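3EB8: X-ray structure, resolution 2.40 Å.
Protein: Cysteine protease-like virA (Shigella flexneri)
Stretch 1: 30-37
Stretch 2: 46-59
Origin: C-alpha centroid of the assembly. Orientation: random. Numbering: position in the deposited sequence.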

# COMPACT_ATOMS: atom_id res chain seq x y z
N ASP A 30 3.09 -0.24 25.95
CA ASP A 30 3.50 -1.26 26.91
C ASP A 30 3.97 -2.53 26.20
O ASP A 30 3.64 -3.65 26.59
CB ASP A 30 2.37 -1.56 27.91
CG ASP A 30 1.05 -1.85 27.22
OD1 ASP A 30 1.07 -2.17 26.01
OD2 ASP A 30 -0.01 -1.75 27.88
N LYS A 31 4.75 -2.34 25.14
CA LYS A 31 5.37 -3.45 24.44
C LYS A 31 6.74 -3.73 25.04
O LYS A 31 7.29 -2.88 25.76
CB LYS A 31 5.52 -3.10 22.96
CG LYS A 31 6.37 -1.87 22.70
CD LYS A 31 5.89 -1.12 21.47
CE LYS A 31 6.88 -0.07 21.03
NZ LYS A 31 8.05 -0.69 20.35
N MET A 32 7.30 -4.89 24.76
CA MET A 32 8.65 -5.20 25.21
C MET A 32 9.65 -4.25 24.59
O MET A 32 9.28 -3.46 23.73
CB MET A 32 9.00 -6.64 24.88
CG MET A 32 8.20 -7.63 25.67
SD MET A 32 8.71 -9.30 25.32
CE MET A 32 10.43 -9.25 25.85
N ASP A 33 10.90 -4.32 25.03
CA ASP A 33 11.95 -3.47 24.48
C ASP A 33 12.28 -3.91 23.07
O ASP A 33 12.59 -5.07 22.82
CB ASP A 33 13.21 -3.51 25.35
CG ASP A 33 13.06 -2.73 26.64
OD1 ASP A 33 11.95 -2.75 27.23
OD2 ASP A 33 14.05 -2.11 27.08
N GLY A 34 12.24 -2.97 22.13
CA GLY A 34 12.58 -3.26 20.75
C GLY A 34 11.49 -4.02 20.00
O GLY A 34 11.66 -4.34 18.82
N GLU A 35 10.38 -4.31 20.67
CA GLU A 35 9.27 -5.02 20.04
C GLU A 35 8.65 -4.22 18.89
O GLU A 35 8.31 -3.05 19.05
CB GLU A 35 8.19 -5.36 21.06
CG GLU A 35 6.95 -5.98 20.47
CD GLU A 35 5.90 -6.28 21.53
OE1 GLU A 35 6.29 -6.59 22.67
OE2 GLU A 35 4.69 -6.19 21.21
N PHE A 36 8.51 -4.87 17.74
CA PHE A 36 7.95 -4.24 16.56
C PHE A 36 6.69 -4.95 16.10
O PHE A 36 5.91 -4.39 15.33
CB PHE A 36 8.99 -4.17 15.43
CG PHE A 36 9.39 -5.52 14.91
CD1 PHE A 36 8.68 -6.12 13.88
CD2 PHE A 36 10.47 -6.19 15.45
CE1 PHE A 36 9.04 -7.35 13.40
CE2 PHE A 36 10.83 -7.43 14.97
CZ PHE A 36 10.11 -8.00 13.94
N ALA A 37 6.48 -6.18 16.55
CA ALA A 37 5.24 -6.89 16.23
C ALA A 37 4.79 -7.83 17.34
O ALA A 37 5.58 -8.26 18.17
CB ALA A 37 5.38 -7.64 14.93
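Stretch 2 (46-59) IRLCLNKGICSVFY

Stretch 2 is a beta hairpin. Strand 46-51 and strand 54-59 are joined by a type I' turn from Asn51 to Ile54. The hairpin pairs its own backbone: Arg47 with Phe58, Cys49 with Ser56, and Asn51 with Ile54 each exchange two N-H...O bonds. The N and O atoms of Leu48, and the N of Leu50, are left to face stretch 1.

Strand 46-51 runs antiparallel to strand 35-37, with 130° between their N-to-C directions and a closest axis approach of 4.4 Å. Leu50 N donates to Gly34 O at 2.8 Å. Leu48 O accepts from Phe36 N at 2.8 Å and, weakly, from Ala37 N at 3.4 Å. Leu48 N donates to Ala37 O at 2.9 Å. This double use of Leu48 O marks a beta bulge: Glu35 pairs with Cys49 (CA to CA 3.8 Å), but Ala37 pairs with Leu48 (CA to CA 5.1 Å).

A type II turn from Met32 to Glu35 leads into the strand. Gly34 has positive phi, and a CB there would clash with Leu50 O and Asn51 OD1. Lys31 NZ donates to Glu35 O at 2.7 Å, satisfying a carbonyl that strand 46-51 does not use.

Glu35 OE1 takes two donors. Arg47 NH1 donates to Glu35 OE1 at 3.0 Å in a salt bridge, and Met32 N donates to Glu35 OE1 at 2.9 Å. Glu35 OE2 is satisfied elsewhere in the structure. The carboxylate thus ties the turn to the hairpin.

Apolar contacts fill in around these bonds. Met32 CE lies over the Phe58 ring, 3.3 Å from Phe58 CD2. Leu48 CB lies over one face of the Phe36 ring, 3.4 Å from Phe36 CZ. Cys55 SG meets that ring at its edge, 4.1 Å from Phe36 CE2.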

# COMPACT_ATOMS: atom_id res chain seq x y z
N ILE A 46 3.04 -13.80 21.09
CA ILE A 46 4.37 -13.82 20.52
C ILE A 46 4.79 -12.38 20.28
O ILE A 46 4.02 -11.59 19.73
CB ILE A 46 4.43 -14.64 19.21
CG1 ILE A 46 3.97 -16.07 19.46
CG2 ILE A 46 5.84 -14.70 18.68
CD1 ILE A 46 2.48 -16.27 19.37
N ARG A 47 5.99 -12.03 20.71
CA ARG A 47 6.50 -10.70 20.48
C ARG A 47 7.77 -10.79 19.66
O ARG A 47 8.65 -11.61 19.94
CB ARG A 47 6.80 -10.00 21.80
CG ARG A 47 5.69 -10.11 22.81
CD ARG A 47 4.40 -9.48 22.32
NE ARG A 47 3.39 -9.51 23.36
CZ ARG A 47 3.35 -8.67 24.39
NH1 ARG A 47 4.27 -7.72 24.50
NH2 ARG A 47 2.38 -8.78 25.30
N LEU A 48 7.86 -9.96 18.63
CA LEU A 48 9.04 -9.91 17.80
C LEU A 48 9.80 -8.63 18.10
O LEU A 48 9.26 -7.54 17.95
CB LEU A 48 8.65 -9.94 16.34
CG LEU A 48 7.64 -11.04 16.01
CD1 LEU A 48 7.23 -10.97 14.54
CD2 LEU A 48 8.22 -12.39 16.35
N CYS A 49 11.05 -8.77 18.52
CA CYS A 49 11.83 -7.62 18.93
C CYS A 49 13.11 -7.49 18.13
O CYS A 49 13.72 -8.49 17.74
CB CYS A 49 12.15 -7.68 20.42
SG CYS A 49 10.68 -7.85 21.45
N LEU A 50 13.52 -6.25 17.89
CA LEU A 50 14.79 -5.94 17.28
C LEU A 50 15.66 -5.25 18.31
O LEU A 50 15.20 -4.37 19.03
CB LEU A 50 14.58 -5.02 16.08
CG LEU A 50 14.27 -5.77 14.79
CD1 LEU A 50 13.52 -4.90 13.81
CD2 LEU A 50 15.56 -6.28 14.17
N ASN A 51 16.91 -5.69 18.40
CA ASN A 51 17.88 -5.03 19.25
C ASN A 51 19.19 -4.96 18.48
O ASN A 51 19.78 -5.99 18.15
CB ASN A 51 18.02 -5.77 20.58
CG ASN A 51 16.67 -5.99 21.26
OD1 ASN A 51 16.12 -5.06 21.87
ND2 ASN A 51 16.13 -7.20 21.15
N LYS A 52 19.63 -3.74 18.17
CA LYS A 52 20.81 -3.55 17.35
C LYS A 52 20.71 -4.39 16.07
O LYS A 52 21.65 -5.07 15.67
CB LYS A 52 22.07 -3.88 18.14
CG LYS A 52 22.33 -2.92 19.30
CD LYS A 52 23.81 -2.78 19.60
CE LYS A 52 24.10 -1.46 20.30
NZ LYS A 52 25.56 -1.19 20.42
N GLY A 53 19.55 -4.34 15.43
CA GLY A 53 19.33 -5.04 14.18
C GLY A 53 19.17 -6.55 14.28
O GLY A 53 18.98 -7.22 13.27
N ILE A 54 19.27 -7.09 15.50
CA ILE A 54 19.05 -8.52 15.71
C ILE A 54 17.63 -8.80 16.19
O ILE A 54 17.16 -8.19 17.16
CB ILE A 54 20.03 -9.10 16.75
CG1 ILE A 54 21.48 -8.83 16.34
CG2 ILE A 54 19.78 -10.58 16.92
CD1 ILE A 54 22.49 -9.16 17.43
N CYS A 55 16.97 -9.75 15.53
CA CYS A 55 15.59 -10.10 15.86
C CYS A 55 15.51 -11.26 16.85
O CYS A 55 16.06 -12.34 16.62
CB CYS A 55 14.80 -10.45 14.60
SG CYS A 55 13.06 -10.86 14.91
N SER A 56 14.80 -11.03 17.95
CA SER A 56 14.52 -12.08 18.92
C SER A 56 13.01 -12.31 18.97
O SER A 56 12.22 -11.40 18.74
CB SER A 56 15.05 -11.73 20.31
OG SER A 56 16.44 -11.48 20.27
N VAL A 57 12.63 -13.55 19.28
CA VAL A 57 11.24 -13.92 19.40
C VAL A 57 10.92 -14.30 20.83
O VAL A 57 11.61 -15.12 21.43
CB VAL A 57 10.90 -15.09 18.49
CG1 VAL A 57 9.40 -15.38 18.54
CG2 VAL A 57 11.38 -14.79 17.06
N PHE A 58 9.88 -13.70 21.38
CA PHE A 58 9.47 -13.99 22.74
C PHE A 58 8.12 -14.69 22.76
O PHE A 58 7.15 -14.24 22.13
CB PHE A 58 9.41 -12.71 23.56
CG PHE A 58 10.75 -12.10 23.82
CD1 PHE A 58 11.37 -11.32 22.86
CD2 PHE A 58 11.38 -12.29 25.04
CE1 PHE A 58 12.60 -10.76 23.10
CE2 PHE A 58 12.61 -11.73 25.29
CZ PHE A 58 13.23 -10.95 24.32
N TYR A 59 8.08 -15.81 23.47
CA TYR A 59 6.87 -16.61 23.57
C TYR A 59 6.31 -16.49 24.97
O TYR A 59 6.91 -16.94 25.94
CB TYR A 59 7.17 -18.06 23.21
CG TYR A 59 7.74 -18.25 21.82
CD1 TYR A 59 9.12 -18.27 21.60
CD2 TYR A 59 6.90 -18.43 20.73
CE1 TYR A 59 9.64 -18.45 20.33
CE2 TYR A 59 7.40 -18.61 19.46
CZ TYR A 59 8.77 -18.63 19.26
OH TYR A 59 9.25 -18.81 17.98